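Local coordinates for A-type flavoprotein (Giardia intestinalis, PDB 2Q9U) that scavenges dioxygen as a flavodiiron protein, pairing a beta-lactamase-like diiron domain with a flavodoxin-like domain that carries FMN, at the interface of chains A and B and the interface of chains A and C. Coordinates in Å, arbitrary orientation; residue numbers count along the deposited sequence, not the author numbering. Chains: chain A/B/C, A-type flavoprotein.

Contact 1: the interface of chains A and B. Residues chain A 206, 332, 335-336; chain B 319-320.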
loop_
_atom_site.group_PDB
_atom_site.type_symbol
_atom_site.label_atom_id
_atom_site.label_comp_id
_atom_site.label_asym_id
_atom_site.label_seq_id
_atom_site.Cartn_x
_atom_site.Cartn_y
_atom_site.Cartn_z
ATOM N N LEU A 206 -5.457 17.921 21.136
ATOM C CA LEU A 206 -4.787 18.442 22.333
ATOM C C LEU A 206 -5.159 19.908 22.650
ATOM O O LEU A 206 -4.629 20.488 23.623
ATOM C CB LEU A 206 -3.257 18.315 22.216
ATOM C CG LEU A 206 -2.469 19.105 21.156
ATOM C CD1 LEU A 206 -0.992 19.035 21.471
ATOM C CD2 LEU A 206 -2.681 18.592 19.714
ATOM N N TYR A 332 1.073 8.575 19.163
ATOM C CA TYR A 332 0.147 9.464 18.480
ATOM C C TYR A 332 -0.978 9.861 19.434
ATOM O O TYR A 332 -1.297 11.058 19.572
ATOM C CB TYR A 332 -0.443 8.774 17.243
ATOM C CG TYR A 332 -1.092 9.738 16.289
ATOM C CD1 TYR A 332 -0.420 10.896 15.859
ATOM C CD2 TYR A 332 -2.362 9.508 15.809
ATOM C CE1 TYR A 332 -1.042 11.784 14.942
ATOM C CE2 TYR A 332 -2.964 10.363 14.887
ATOM C CZ TYR A 332 -2.299 11.498 14.455
ATOM O OH TYR A 332 -2.915 12.367 13.538
ATOM N N GLY A 335 0.223 12.204 22.272
ATOM C CA GLY A 335 0.427 13.574 21.772
ATOM C C GLY A 335 -0.895 14.312 21.637
ATOM O O GLY A 335 -0.988 15.524 21.900
ATOM N N LEU A 336 -1.925 13.591 21.217
ATOM C CA LEU A 336 -3.246 14.190 21.012
ATOM C C LEU A 336 -4.134 14.214 22.256
ATOM O O LEU A 336 -5.199 14.797 22.211
ATOM C CB LEU A 336 -3.958 13.506 19.814
ATOM C CG LEU A 336 -3.362 13.824 18.428
ATOM C CD1 LEU A 336 -3.799 12.768 17.380
ATOM C CD2 LEU A 336 -3.679 15.244 17.949
ATOM N N ASN B 319 2.864 17.473 17.869
ATOM C CA ASN B 319 2.073 17.385 19.105
ATOM C C ASN B 319 2.957 17.079 20.298
ATOM O O ASN B 319 2.701 16.120 21.035
ATOM C CB ASN B 319 0.961 16.329 18.973
ATOM C CG ASN B 319 0.067 16.571 17.751
ATOM O OD1 ASN B 319 -0.232 17.711 17.420
ATOM N ND2 ASN B 319 -0.327 15.500 17.077
ATOM N N ASN B 320 4.015 17.887 20.451
ATOM C CA ASN B 320 4.907 17.856 21.618
ATOM C C ASN B 320 5.794 16.627 21.723
ATOM O O ASN B 320 6.362 16.363 22.781
ATOM C CB ASN B 320 4.115 18.040 22.920
ATOM C CG ASN B 320 3.362 19.362 22.961
ATOM O OD1 ASN B 320 3.956 20.422 22.766
ATOM N ND2 ASN B 320 2.041 19.297 23.199
HETATM O O HOH W 1 0.491 16.872 23.837
HETATM O O HOH W 2 0.349 13.035 18.574
#
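B:Asn319 lays one face of its side-chain amide over two leucine methyls of chain A, those of A:Leu206 and A:Leu336 side by side, with A:Gly335 beneath its root. Start at CB: this methylene rests on the A:Gly335 peptide, 3.6 Å from the carbonyl O, and the backbone O of B:Asn319 comes to 3.5 Å from A:Gly335 CA. The torsion chi1 of -54° turns CG away from the residue's own carbonyl carbon and carries the amide outward to the leucines. CG has CD2 of A:Leu206 at 3.9 Å and CD2 of A:Leu336 at 4.0 Å, both on the same side of the amide plane. The first methyl sits toward the OD1 end, while the second lies toward ND2, at 3.5 Å. That same ND2 is linked to water 2, 3.0 Å away and fairly straight (161° at H), and the water also binds the backbone O of A:Tyr332, which would help to fix which end of the amide is nitrogen. The next residue repeats the theme: B:Asn320 points ND2 at water 1, 2.9 Å off, and the water reaches A:Gly335 O, while CD1 of A:Leu206 packs on that ND2 at 3.5 Å. On the chain A side, CD1 of A:Leu336 sits over one face of the A:Tyr332 ring, toward its rim. B:Asn319 and B:Asn320 belong to an FMN-binding loop of the flavodoxin-like domain; in chain A it meets the C-terminal end of the flavodoxin-like helix 324-336 and, in the diiron domain, the short loop between helices 189-204 and 208-219.

Contact 2: the interface of chains A and C. Residues chain A 279, 282-283, 393; chain C 9, 11.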
loop_
_atom_site.group_PDB
_atom_site.type_symbol
_atom_site.label_atom_id
_atom_site.label_comp_id
_atom_site.label_asym_id
_atom_site.label_seq_id
_atom_site.Cartn_x
_atom_site.Cartn_y
_atom_site.Cartn_z
ATOM N N ASP A 279 -16.552 -8.979 22.633
ATOM C CA ASP A 279 -17.889 -9.499 22.928
ATOM C C ASP A 279 -18.345 -9.178 24.341
ATOM O O ASP A 279 -19.504 -8.863 24.529
ATOM C CB ASP A 279 -18.041 -10.994 22.625
ATOM C CG ASP A 279 -18.712 -11.244 21.278
ATOM O OD1 ASP A 279 -18.386 -10.513 20.298
ATOM O OD2 ASP A 279 -19.577 -12.153 21.202
ATOM N N ARG A 282 -19.414 -5.669 24.286
ATOM C CA ARG A 282 -20.609 -5.510 23.482
ATOM C C ARG A 282 -21.843 -5.899 24.308
ATOM O O ARG A 282 -22.912 -5.292 24.176
ATOM C CB ARG A 282 -20.538 -6.367 22.210
ATOM C CG ARG A 282 -21.611 -5.975 21.181
ATOM C CD ARG A 282 -21.836 -7.009 20.085
ATOM N NE ARG A 282 -22.903 -6.552 19.175
ATOM C CZ ARG A 282 -24.206 -6.681 19.390
ATOM N NH1 ARG A 282 -24.651 -7.291 20.492
ATOM N NH2 ARG A 282 -25.079 -6.218 18.483
ATOM N N SER A 283 -21.677 -6.912 25.154
ATOM C CA SER A 283 -22.777 -7.402 26.022
ATOM C C SER A 283 -23.353 -6.329 26.956
ATOM O O SER A 283 -24.494 -6.458 27.417
ATOM C CB SER A 283 -22.327 -8.603 26.853
ATOM O OG SER A 283 -21.462 -8.210 27.925
ATOM N N TYR A 393 -13.356 -12.186 28.071
ATOM C CA TYR A 393 -14.767 -11.787 27.958
ATOM C C TYR A 393 -15.197 -11.031 29.207
ATOM O O TYR A 393 -15.833 -9.977 29.102
ATOM C CB TYR A 393 -15.672 -13.001 27.724
ATOM C CG TYR A 393 -17.155 -12.687 27.616
ATOM C CD1 TYR A 393 -17.964 -12.556 28.761
ATOM C CD2 TYR A 393 -17.750 -12.526 26.371
ATOM C CE1 TYR A 393 -19.341 -12.268 28.635
ATOM C CE2 TYR A 393 -19.102 -12.254 26.244
ATOM C CZ TYR A 393 -19.888 -12.125 27.357
ATOM O OH TYR A 393 -21.230 -11.852 27.145
ATOM N N GLN C 9 -21.135 -13.274 23.225
ATOM C CA GLN C 9 -22.433 -12.731 23.610
ATOM C C GLN C 9 -23.492 -13.295 22.669
ATOM O O GLN C 9 -23.333 -13.243 21.432
ATOM C CB GLN C 9 -22.451 -11.199 23.533
ATOM C CG GLN C 9 -23.815 -10.586 23.919
ATOM C CD GLN C 9 -24.087 -9.179 23.359
ATOM O OE1 GLN C 9 -23.290 -8.605 22.616
ATOM N NE2 GLN C 9 -25.240 -8.626 23.723
ATOM N N GLN C 11 -26.795 -13.054 20.680
ATOM C CA GLN C 11 -27.306 -11.865 20.036
ATOM C C GLN C 11 -28.648 -12.149 19.362
ATOM O O GLN C 11 -28.718 -12.434 18.170
ATOM C CB GLN C 11 -26.236 -11.275 19.086
ATOM C CG GLN C 11 -24.997 -10.744 19.862
ATOM C CD GLN C 11 -23.809 -10.372 18.963
ATOM O OE1 GLN C 11 -23.968 -9.678 17.969
ATOM N NE2 GLN C 11 -22.630 -10.849 19.317
HETATM O O HOH W 3 -19.906 -10.236 18.235
#
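Helix 269-283, the first helix after the opening strand of the flavodoxin-like domain, presents its C-terminal turn to an N-terminal segment of chain C, with A:Tyr393 of the long helix 386-409 alongside. C:Gln9 is held at both ends. Its backbone N donates to OD2 of the A:Asp279 carboxylate, 2.8 Å away and nearly straight at 173°, arriving on the anti side of that oxygen. At the far end, OE1 accepts a bond of 2.8 Å from NH1 of A:Arg282; the oxygen lies in the guanidinium plane, but the NH1 stands above the carbonyl plane of the amide. Between these anchors the side chain stretches over A:Ser283: with CG anti to the backbone N (chi1 179°) and the chain extended beyond it, CG comes to 3.8 Å from A:Ser283 CB and the amide carbon CD to 3.5 Å from A:Ser283 CA. Near the root, the hydroxyl oxygen OH of A:Tyr393 borders C:Gln9 CA and CB, the ring turned steeply to the amide. C:Gln11 uses the same arginine in another way. Its amide stacks on the guanidinium, the planes 12° apart, with C:Gln11 OE1 over the centre of the group and 3.3 Å from A:Arg282 CZ; the arginine thus gives an N-H in its plane to one glutamine and a face to the other. The partial negative charge of that amide oxygen would suit the cationic group. A:Arg282 reaches both with its chain extended from CG to NE. C:Gln11 is steadied by a longer bond from its NE2 to the backbone O of C:Gln9. C:Gln11 NE2 also pairs with water 3 at 3.0 Å, and this water also binds OD1 of A:Asp279, the carboxylate oxygen not used by C:Gln9.

The C-alpha centres of contact 1 and contact 2 lie about 33 Å apart, and they share no residue. In contact 1 the FMN loop of chain B meets both the flavodoxin-like helix 324-336 and a loop of the diiron domain of chain A, which fits the head-to-tail dimer of the family, where the flavin of one chain faces the diiron domain of the other. Contact 2 uses other flavodoxin-like helices of chain A. Water bridges occur in both, and contact 2 adds direct hydrogen bonds among the residues described. Each interface is two-fold symmetric, and together they can build the four-copy deposited assembly.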